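Local coordinates for ribosomal-protein-S5-alanine N-acetyltransferase (Vibrio fischeri, PDB 3IGR) that probably transfers the acetyl group of acetyl-CoA to the N-terminal alanine of ribosomal protein uS5, at residues Val21-Tyr26 / Glu49-Arg54; Lys63-Phe68 / Lys126-His131; Val99-Asp104 / Gly111-Ala116. All blocks are in the same frame, centred on the assembly; numbering follows the deposited sequence.

Overall arrangement
The three contacts together illustrate how helices are fastened around the sheet of a GNAT acetyltransferase. Interaction 1 packs helix 20-29 on helix 48-63; interaction 2 starts where helix 48-63 ends and meets the turn after helix 112-126, and interaction 3 sets the start of that helix against strand 96-103. Interactions 1 and 3, with centres 19 Å apart, are joined directly by a probable hydrogen bond of 2.6 Å between Tyr26 OH and Ser102 OG. Interaction 2 touches neither: its nearest atoms stay about 9 Å from interaction 1 and about 7 Å from interaction 3. Interaction 3 lies where GNAT enzymes usually receive acetyl-CoA. Separately, a bound sodium ion neighbours the Met113 side chain at about 9 Å.

Interaction 1 of 3, residues Val21-Tyr26 / Glu49-Arg54; sequences VTIANY and EGWKQR
Ile23 swings CG1 anti to its own backbone nitrogen (chi1 -166°), and this leaves the CG2 methyl, placed between the backbone N and the carbonyl carbon, to face Trp51. On the other side, chi2 of 93° turns the indole plane about square to the plane of Trp51 CA, CB and CG, offering a broad face to the isoleucine. The two side chains cross at about a right angle. CG2 of Ile23 rides above the indole near the fused bond, 3.5 Å from Trp51 CD2. Relative to the centroid of the five-membered ring the same methyl lies 3.7 Å away and 25° off the normal, a good CH-pi geometry. The other branch covers the benzene half, with Ile23 CG1 4.0 Å from Trp51 CZ2. One turn of helix farther along its own segment, Arg54 lays CD over the opposite face of the indole, 3.7 Å above the ring plane, so the ring is sandwiched between two aliphatic groups. Ala24 completes the contact more loosely: its CB is 4.2 Å from Trp51 CD1, where the small residue lets the backbones come within 6.8 Å between Ala24 CA and Trp51 CA.

No hydrogen bond crosses between segments 21-26 and 49-54. The indole N-H instead goes to Phe45 O, which fixes the rotation of the ring while its carbon surface does the packing. Ile23 also reaches Ile80 and Thr83, tying the pair to strand 79-90. Helices 20-29 and 48-63, set in the chain between strands 10-14 and 68-74, correspond to the two helices that usually follow the first long strand of the GNAT fold.

Interaction 2 of 3, residues Lys63-Phe68 / Lys126-His131; sequences KHNLAF and KAQNLH
Asn65 OD1 receives the side-chain N-H of Gln128, with 2.8 Å between Gln128 NE2 and Asn65 OD1. The bond is short but not straight: the N-H...O angle is 144°, and the donor stands above the carbonyl plane, 36° out of it, away from either lone pair. The two amides are themselves tilted by 31°, so neither lies flat in the plane of the other. Gln128 reaches this position by a bend at chi2, which brings its amide obliquely against the far end of the Phe68 ring. There the para carbon meets the amide carbon, Phe68 CZ being 3.3 Å from Gln128 CD, with ring and amide planes well inclined to each other, while the aliphatic part follows at 3.8 Å between Gln128 CG and Phe68 CZ. The same Asn65 OD1 lies in plane at the edge of the phenyl ring, where the slightly positive ring hydrogens suit an oxygen.

Around this trio the chain is turning. Asn65, with positive phi, is the C-prime residue of a Schellman motif that ends helix 48-63, Leu66 N closing onto Leu61 O. On the other side helix 112-126 has just ended. The guanidinium group of Arg91 bonds the backbone carbonyls of both Asn65 and Gln128, bridging the two loops a second time, and Trp123 meets Phe68 edge-to-face.

Both partners of the side-chain bond are neutral amides, so its strength should depend little on pH or salt, and its bent, out-of-plane geometry is consistent with an amide placed by the phenyl ring as well as by the bond.

Interaction 3 of 3, residues Val99-Asp104 / Gly111-Ala116; sequences VGYSLD and GIMRRA
The Tyr101 ring meets Met113, modelled as selenomethionine, neither squarely over a face nor at an edge: the selenium lies 4.8 Å from the ring centroid and 62° off its normal, an oblique Met-aromatic contact. The nearest ring atom is Tyr101 CD2, 3.7 Å from Met113 SE, with Met113 CG lying alongside it. Val147 and Leu148 of helix 142-150 also pack on Tyr101, whose hydroxyl is hydrogen-bonded to Ser144 OG. A second flat group, the Arg114 guanidinium, has Gly111 O centred above one face; Arg114 NH2 bonds Asn76 OD1 of the second subunit.

Strand 96-103 and helix 112-126 are the first two elements of a beta-alpha-beta unit completed by strand 132-137, and the segments run at 145° with axes 9.1 Å apart. In GNAT enzymes the turn between this strand and helix, with the helix N-terminus, usually holds the pyrophosphate of acetyl-CoA. Gly111, at the N-cap, has the positive phi that favours glycine.

Met113 sends CG anti to its backbone N (chi1 -166°), then bends twice, lowering the selenium onto the strand. It touches the backbone there, with 3.3 Å between Met113 SE and Ser102 O, and Leu103 CB flanks it at 3.9 Å from Met113 SE. Nearer the start of the helix, Leu103 lies crosswise to Ile112, methyl against methyl, Leu103 CD1 being 3.9 Å from Ile112 CG2.

Interaction 1 of 3, residues Val21-Tyr26 / Glu49-Arg54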
loop_
_atom_site.group_PDB
_atom_site.type_symbol
_atom_site.label_atom_id
_atom_site.label_comp_id
_atom_site.label_asym_id
_atom_site.label_seq_id
_atom_site.Cartn_x
_atom_site.Cartn_y
_atom_site.Cartn_z
ATOM N N VAL A 21 -27.953 -13.538 12.654
ATOM C CA VAL A 21 -27.443 -13.669 14.020
ATOM C C VAL A 21 -26.025 -13.123 14.132
ATOM O O VAL A 21 -25.714 -12.357 15.040
ATOM C CB VAL A 21 -27.497 -15.143 14.514
ATOM C CG1 VAL A 21 -26.795 -15.302 15.856
ATOM C CG2 VAL A 21 -28.937 -15.610 14.616
ATOM N N THR A 22 -25.174 -13.513 13.197
ATOM C CA THR A 22 -23.769 -13.132 13.247
ATOM C C THR A 22 -23.519 -11.633 13.033
ATOM O O THR A 22 -22.661 -11.056 13.699
ATOM C CB THR A 22 -22.902 -13.994 12.306
ATOM O OG1 THR A 22 -21.535 -13.588 12.420
ATOM C CG2 THR A 22 -23.341 -13.854 10.866
ATOM N N ILE A 23 -24.259 -10.998 12.124
ATOM C CA ILE A 23 -24.146 -9.539 12.000
ATOM C C ILE A 23 -24.646 -8.820 13.267
ATOM O O ILE A 23 -24.045 -7.832 13.701
ATOM C CB ILE A 23 -24.790 -8.961 10.689
ATOM C CG1 ILE A 23 -24.335 -7.514 10.446
ATOM C CG2 ILE A 23 -26.318 -9.045 10.730
ATOM C CD1 ILE A 23 -22.863 -7.369 10.157
ATOM N N ALA A 24 -25.730 -9.323 13.850
ATOM C CA ALA A 24 -26.263 -8.779 15.101
ATOM C C ALA A 24 -25.206 -8.861 16.203
ATOM O O ALA A 24 -24.931 -7.859 16.870
ATOM C CB ALA A 24 -27.534 -9.540 15.527
ATOM N N ASN A 25 -24.626 -10.057 16.380
ATOM C CA ASN A 25 -23.571 -10.280 17.372
ATOM C C ASN A 25 -22.415 -9.315 17.190
ATOM O O ASN A 25 -21.874 -8.805 18.162
ATOM C CB ASN A 25 -23.056 -11.721 17.328
ATOM C CG ASN A 25 -24.075 -12.720 17.810
ATOM O OD1 ASN A 25 -25.078 -12.358 18.428
ATOM N ND2 ASN A 25 -23.825 -13.992 17.537
ATOM N N TYR A 26 -22.049 -9.065 15.938
ATOM C CA TYR A 26 -20.945 -8.169 15.627
ATOM C C TYR A 26 -21.201 -6.745 16.133
ATOM O O TYR A 26 -20.306 -6.127 16.705
ATOM C CB TYR A 26 -20.642 -8.165 14.123
ATOM C CG TYR A 26 -19.753 -7.021 13.691
ATOM C CD1 TYR A 26 -18.371 -7.084 13.862
ATOM C CD2 TYR A 26 -20.294 -5.866 13.113
ATOM C CE1 TYR A 26 -17.562 -6.033 13.496
ATOM C CE2 TYR A 26 -19.485 -4.814 12.728
ATOM C CZ TYR A 26 -18.122 -4.904 12.918
ATOM O OH TYR A 26 -17.318 -3.857 12.531
ATOM N N GLU A 49 -33.570 -10.468 15.042
ATOM C CA GLU A 49 -34.869 -10.162 14.421
ATOM C C GLU A 49 -34.867 -8.842 13.653
ATOM O O GLU A 49 -35.477 -8.747 12.588
ATOM C CB GLU A 49 -36.035 -10.205 15.419
ATOM C CG GLU A 49 -35.663 -9.984 16.882
ATOM C CD GLU A 49 -35.131 -11.243 17.559
ATOM O OE1 GLU A 49 -35.878 -12.239 17.674
ATOM O OE2 GLU A 49 -33.960 -11.227 17.989
ATOM N N GLY A 50 -34.168 -7.840 14.178
ATOM C CA GLY A 50 -34.050 -6.541 13.497
ATOM C C GLY A 50 -33.317 -6.672 12.176
ATOM O O GLY A 50 -33.660 -6.021 11.185
ATOM N N TRP A 51 -32.302 -7.525 12.154
ATOM C CA TRP A 51 -31.532 -7.753 10.935
ATOM C C TRP A 51 -32.247 -8.601 9.880
ATOM O O TRP A 51 -32.106 -8.329 8.693
ATOM C CB TRP A 51 -30.141 -8.284 11.265
ATOM C CG TRP A 51 -29.227 -7.156 11.588
ATOM C CD1 TRP A 51 -28.955 -6.651 12.821
ATOM C CD2 TRP A 51 -28.492 -6.355 10.654
ATOM N NE1 TRP A 51 -28.088 -5.592 12.720
ATOM C CE2 TRP A 51 -27.779 -5.395 11.399
ATOM C CE3 TRP A 51 -28.356 -6.368 9.261
ATOM C CZ2 TRP A 51 -26.942 -4.445 10.802
ATOM C CZ3 TRP A 51 -27.508 -5.410 8.657
ATOM C CH2 TRP A 51 -26.818 -4.471 9.433
ATOM N N LYS A 52 -33.039 -9.589 10.312
ATOM C CA LYS A 52 -33.875 -10.368 9.393
ATOM C C LYS A 52 -34.575 -9.418 8.420
ATOM O O LYS A 52 -34.474 -9.579 7.202
ATOM C CB LYS A 52 -34.918 -11.201 10.156
ATOM N N GLN A 53 -35.256 -8.418 8.977
ATOM C CA GLN A 53 -35.993 -7.419 8.200
ATOM C C GLN A 53 -35.060 -6.583 7.336
ATOM O O GLN A 53 -35.271 -6.446 6.131
ATOM C CB GLN A 53 -36.791 -6.497 9.131
ATOM C CG GLN A 53 -37.893 -7.192 9.923
ATOM C CD GLN A 53 -38.995 -7.789 9.043
ATOM O OE1 GLN A 53 -39.599 -8.803 9.397
ATOM N NE2 GLN A 53 -39.259 -7.159 7.896
ATOM N N ARG A 54 -34.034 -6.031 7.978
ATOM C CA ARG A 54 -33.005 -5.234 7.333
ATOM C C ARG A 54 -32.402 -5.998 6.148
ATOM O O ARG A 54 -32.197 -5.433 5.079
ATOM C CB ARG A 54 -31.938 -4.899 8.371
ATOM C CG ARG A 54 -31.145 -3.663 8.110
ATOM C CD ARG A 54 -30.575 -3.142 9.419
ATOM N NE ARG A 54 -29.808 -1.925 9.199
ATOM C CZ ARG A 54 -30.266 -0.692 9.392
ATOM N NH1 ARG A 54 -31.500 -0.486 9.839
ATOM N NH2 ARG A 54 -29.477 0.342 9.147
#

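Interaction 2 of 3, residues Lys63-Phe68 / Lys126-His131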
loop_
_atom_site.group_PDB
_atom_site.type_symbol
_atom_site.label_atom_id
_atom_site.label_comp_id
_atom_site.label_asym_id
_atom_site.label_seq_id
_atom_site.Cartn_x
_atom_site.Cartn_y
_atom_site.Cartn_z
ATOM N N LYS A 63 -30.283 -7.056 -5.596
ATOM C CA LYS A 63 -30.887 -7.604 -6.816
ATOM C C LYS A 63 -30.957 -6.572 -7.941
ATOM O O LYS A 63 -30.696 -6.892 -9.098
ATOM C CB LYS A 63 -32.280 -8.176 -6.522
ATOM N N HIS A 64 -31.296 -5.337 -7.586
ATOM C CA HIS A 64 -31.381 -4.226 -8.544
ATOM C C HIS A 64 -30.123 -3.328 -8.547
ATOM O O HIS A 64 -30.166 -2.176 -8.990
ATOM C CB HIS A 64 -32.635 -3.391 -8.275
ATOM N N ASN A 65 -29.009 -3.872 -8.057
ATOM C CA ASN A 65 -27.722 -3.165 -8.012
ATOM C C ASN A 65 -27.793 -1.759 -7.392
ATOM O O ASN A 65 -27.085 -0.834 -7.806
ATOM C CB ASN A 65 -27.065 -3.158 -9.398
ATOM C CG ASN A 65 -26.688 -4.557 -9.869
ATOM O OD1 ASN A 65 -25.670 -5.118 -9.462
ATOM N ND2 ASN A 65 -27.508 -5.122 -10.728
ATOM N N LEU A 66 -28.626 -1.639 -6.362
ATOM C CA LEU A 66 -28.889 -0.373 -5.690
ATOM C C LEU A 66 -28.057 -0.166 -4.435
ATOM O O LEU A 66 -27.956 0.951 -3.937
ATOM C CB LEU A 66 -30.370 -0.287 -5.314
ATOM C CG LEU A 66 -31.319 0.327 -6.345
ATOM C CD1 LEU A 66 -32.786 0.094 -5.953
ATOM C CD2 LEU A 66 -31.028 1.822 -6.519
ATOM N N ALA A 67 -27.500 -1.247 -3.895
ATOM C CA ALA A 67 -26.705 -1.171 -2.670
ATOM C C ALA A 67 -25.923 -2.462 -2.478
ATOM O O ALA A 67 -26.353 -3.524 -2.917
ATOM C CB ALA A 67 -27.597 -0.910 -1.448
ATOM N N PHE A 68 -24.776 -2.365 -1.829
ATOM C CA PHE A 68 -23.878 -3.512 -1.692
ATOM C C PHE A 68 -23.315 -3.462 -0.279
ATOM O O PHE A 68 -22.479 -2.604 0.062
ATOM C CB PHE A 68 -22.779 -3.477 -2.772
ATOM C CG PHE A 68 -23.329 -3.383 -4.184
ATOM C CD1 PHE A 68 -23.728 -4.532 -4.874
ATOM C CD2 PHE A 68 -23.499 -2.153 -4.801
ATOM C CE1 PHE A 68 -24.261 -4.447 -6.157
ATOM C CE2 PHE A 68 -24.038 -2.058 -6.094
ATOM C CZ PHE A 68 -24.420 -3.198 -6.766
ATOM N N LYS A 126 -14.835 -1.511 -11.330
ATOM C CA LYS A 126 -14.664 -2.411 -12.458
ATOM C C LYS A 126 -15.935 -3.176 -12.804
ATOM O O LYS A 126 -16.317 -3.195 -13.954
ATOM C CB LYS A 126 -13.471 -3.357 -12.252
ATOM C CG LYS A 126 -12.121 -2.617 -12.305
ATOM C CD LYS A 126 -10.905 -3.516 -12.036
ATOM C CE LYS A 126 -9.606 -2.692 -12.157
ATOM N NZ LYS A 126 -8.489 -3.201 -11.309
ATOM N N ALA A 127 -16.582 -3.806 -11.825
ATOM C CA ALA A 127 -17.793 -4.588 -12.105
ATOM C C ALA A 127 -19.071 -3.762 -12.032
ATOM O O ALA A 127 -20.024 -4.064 -12.729
ATOM C CB ALA A 127 -17.897 -5.782 -11.193
ATOM N N GLN A 128 -19.115 -2.736 -11.190
ATOM C CA GLN A 128 -20.316 -1.891 -11.127
ATOM C C GLN A 128 -20.196 -0.568 -11.876
ATOM O O GLN A 128 -21.147 0.198 -11.900
ATOM C CB GLN A 128 -20.775 -1.652 -9.686
ATOM C CG GLN A 128 -21.326 -2.895 -8.975
ATOM C CD GLN A 128 -22.669 -3.357 -9.510
ATOM O OE1 GLN A 128 -23.488 -2.561 -9.937
ATOM N NE2 GLN A 128 -22.900 -4.658 -9.477
ATOM N N ASN A 129 -19.049 -0.310 -12.501
ATOM C CA ASN A 129 -18.862 0.911 -13.297
ATOM C C ASN A 129 -19.287 2.192 -12.552
ATOM O O ASN A 129 -19.952 3.061 -13.110
ATOM C CB ASN A 129 -19.577 0.783 -14.663
ATOM C CG ASN A 129 -19.100 1.829 -15.673
ATOM O OD1 ASN A 129 -17.889 2.096 -15.787
ATOM N ND2 ASN A 129 -20.046 2.431 -16.412
ATOM N N LEU A 130 -18.926 2.302 -11.274
ATOM C CA LEU A 130 -19.114 3.579 -10.595
ATOM C C LEU A 130 -18.031 4.525 -11.064
ATOM O O LEU A 130 -16.919 4.096 -11.375
ATOM C CB LEU A 130 -19.084 3.432 -9.072
ATOM C CG LEU A 130 -20.341 2.863 -8.411
ATOM C CD1 LEU A 130 -20.200 3.030 -6.897
ATOM C CD2 LEU A 130 -21.583 3.589 -8.888
ATOM N N HIS A 131 -18.361 5.808 -11.134
ATOM C CA HIS A 131 -17.390 6.845 -11.475
ATOM C C HIS A 131 -16.680 7.397 -10.233
ATOM O O HIS A 131 -15.521 7.801 -10.315
ATOM C CB HIS A 131 -18.090 7.997 -12.208
ATOM C CG HIS A 131 -17.208 9.173 -12.495
ATOM N ND1 HIS A 131 -16.114 9.098 -13.327
ATOM C CD2 HIS A 131 -17.263 10.456 -12.066
ATOM C CE1 HIS A 131 -15.532 10.282 -13.401
ATOM N NE2 HIS A 131 -16.210 11.122 -12.641
#

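Interaction 3 of 3, residues Val99-Asp104 / Gly111-Ala116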
loop_
_atom_site.group_PDB
_atom_site.type_symbol
_atom_site.label_atom_id
_atom_site.label_comp_id
_atom_site.label_asym_id
_atom_site.label_seq_id
_atom_site.Cartn_x
_atom_site.Cartn_y
_atom_site.Cartn_z
ATOM N N VAL A 99 -19.258 5.054 0.679
ATOM C CA VAL A 99 -18.707 3.918 1.398
ATOM C C VAL A 99 -18.623 4.252 2.889
ATOM O O VAL A 99 -18.158 5.343 3.283
ATOM C CB VAL A 99 -17.318 3.456 0.838
ATOM C CG1 VAL A 99 -16.242 4.550 0.948
ATOM C CG2 VAL A 99 -16.866 2.136 1.531
ATOM N N GLY A 100 -19.084 3.314 3.704
ATOM C CA GLY A 100 -18.911 3.379 5.170
ATOM C C GLY A 100 -18.405 2.018 5.624
ATOM O O GLY A 100 -18.801 0.996 5.062
ATOM N N TYR A 101 -17.540 1.983 6.625
ATOM C CA TYR A 101 -16.937 0.700 7.041
ATOM C C TYR A 101 -16.691 0.674 8.539
ATOM O O TYR A 101 -16.614 1.718 9.187
ATOM C CB TYR A 101 -15.609 0.415 6.304
ATOM C CG TYR A 101 -14.716 1.628 6.221
ATOM C CD1 TYR A 101 -14.720 2.419 5.083
ATOM C CD2 TYR A 101 -13.896 2.006 7.297
ATOM C CE1 TYR A 101 -13.946 3.548 4.995
ATOM C CE2 TYR A 101 -13.106 3.127 7.223
ATOM C CZ TYR A 101 -13.137 3.896 6.065
ATOM O OH TYR A 101 -12.380 5.025 5.947
ATOM N N SER A 102 -16.541 -0.533 9.072
ATOM C CA SER A 102 -16.195 -0.707 10.467
ATOM C C SER A 102 -15.414 -2.002 10.615
ATOM O O SER A 102 -15.472 -2.890 9.746
ATOM C CB SER A 102 -17.461 -0.732 11.353
ATOM O OG SER A 102 -18.252 -1.878 11.077
ATOM N N LEU A 103 -14.675 -2.085 11.713
ATOM C CA LEU A 103 -13.880 -3.254 12.056
ATOM C C LEU A 103 -13.996 -3.528 13.540
ATOM O O LEU A 103 -14.038 -2.596 14.360
ATOM C CB LEU A 103 -12.415 -3.028 11.685
ATOM C CG LEU A 103 -11.458 -4.233 11.727
ATOM C CD1 LEU A 103 -11.837 -5.263 10.690
ATOM C CD2 LEU A 103 -10.042 -3.760 11.494
ATOM N N ASP A 104 -14.071 -4.813 13.873
ATOM C CA ASP A 104 -14.039 -5.281 15.250
ATOM C C ASP A 104 -12.810 -4.726 15.967
ATOM O O ASP A 104 -11.737 -4.695 15.386
ATOM C CB ASP A 104 -14.030 -6.806 15.260
ATOM C CG ASP A 104 -14.207 -7.374 16.649
ATOM O OD1 ASP A 104 -15.359 -7.689 17.011
ATOM O OD2 ASP A 104 -13.204 -7.473 17.384
ATOM N N GLY A 111 -4.263 -4.124 9.036
ATOM C CA GLY A 111 -4.570 -3.715 7.668
ATOM C C GLY A 111 -5.803 -4.389 7.075
ATOM O O GLY A 111 -5.996 -4.385 5.853
ATOM N N ILE A 112 -6.643 -4.974 7.922
ATOM C CA ILE A 112 -7.786 -5.730 7.409
ATOM C C ILE A 112 -8.765 -4.767 6.728
ATOM O O ILE A 112 -9.327 -5.087 5.686
ATOM C CB ILE A 112 -8.482 -6.565 8.512
ATOM C CG1 ILE A 112 -7.541 -7.677 9.020
ATOM C CG2 ILE A 112 -9.795 -7.169 8.018
ATOM C CD1 ILE A 112 -7.896 -8.183 10.380
HETATM N N MSE A 113 -8.951 -3.586 7.316
HETATM C CA MSE A 113 -9.916 -2.637 6.801
HETATM C C MSE A 113 -9.473 -2.114 5.432
HETATM O O MSE A 113 -10.272 -2.034 4.500
HETATM C CB MSE A 113 -10.109 -1.486 7.786
HETATM C CG MSE A 113 -11.337 -0.641 7.495
HETATM SE SE MSE A 113 -12.986 -1.435 8.203
HETATM C CE MSE A 113 -13.332 -2.894 6.926
ATOM N N ARG A 114 -8.205 -1.732 5.336
ATOM C CA ARG A 114 -7.622 -1.268 4.085
ATOM C C ARG A 114 -7.820 -2.283 2.947
ATOM O O ARG A 114 -8.307 -1.915 1.866
ATOM C CB ARG A 114 -6.135 -0.967 4.275
ATOM C CG ARG A 114 -5.470 -0.365 3.046
ATOM C CD ARG A 114 -3.955 -0.442 3.146
ATOM N NE ARG A 114 -3.472 -1.824 3.144
ATOM C CZ ARG A 114 -2.786 -2.386 4.134
ATOM N NH1 ARG A 114 -2.473 -1.690 5.210
ATOM N NH2 ARG A 114 -2.394 -3.635 4.032
ATOM N N ARG A 115 -7.473 -3.546 3.192
ATOM C CA ARG A 115 -7.657 -4.603 2.185
ATOM C C ARG A 115 -9.111 -4.828 1.813
ATOM O O ARG A 115 -9.430 -4.971 0.629
ATOM C CB ARG A 115 -7.037 -5.946 2.620
ATOM C CG ARG A 115 -5.540 -5.932 2.904
ATOM C CD ARG A 115 -5.000 -7.384 3.119
ATOM N NE ARG A 115 -4.904 -8.135 1.855
ATOM C CZ ARG A 115 -4.187 -9.253 1.679
ATOM N NH1 ARG A 115 -3.512 -9.792 2.682
ATOM N NH2 ARG A 115 -4.146 -9.844 0.494
ATOM N N ALA A 116 -9.992 -4.874 2.820
ATOM C CA ALA A 116 -11.431 -5.076 2.586
ATOM C C ALA A 116 -12.039 -3.972 1.721
ATOM O O ALA A 116 -12.795 -4.246 0.778
ATOM C CB ALA A 116 -12.191 -5.207 3.934
#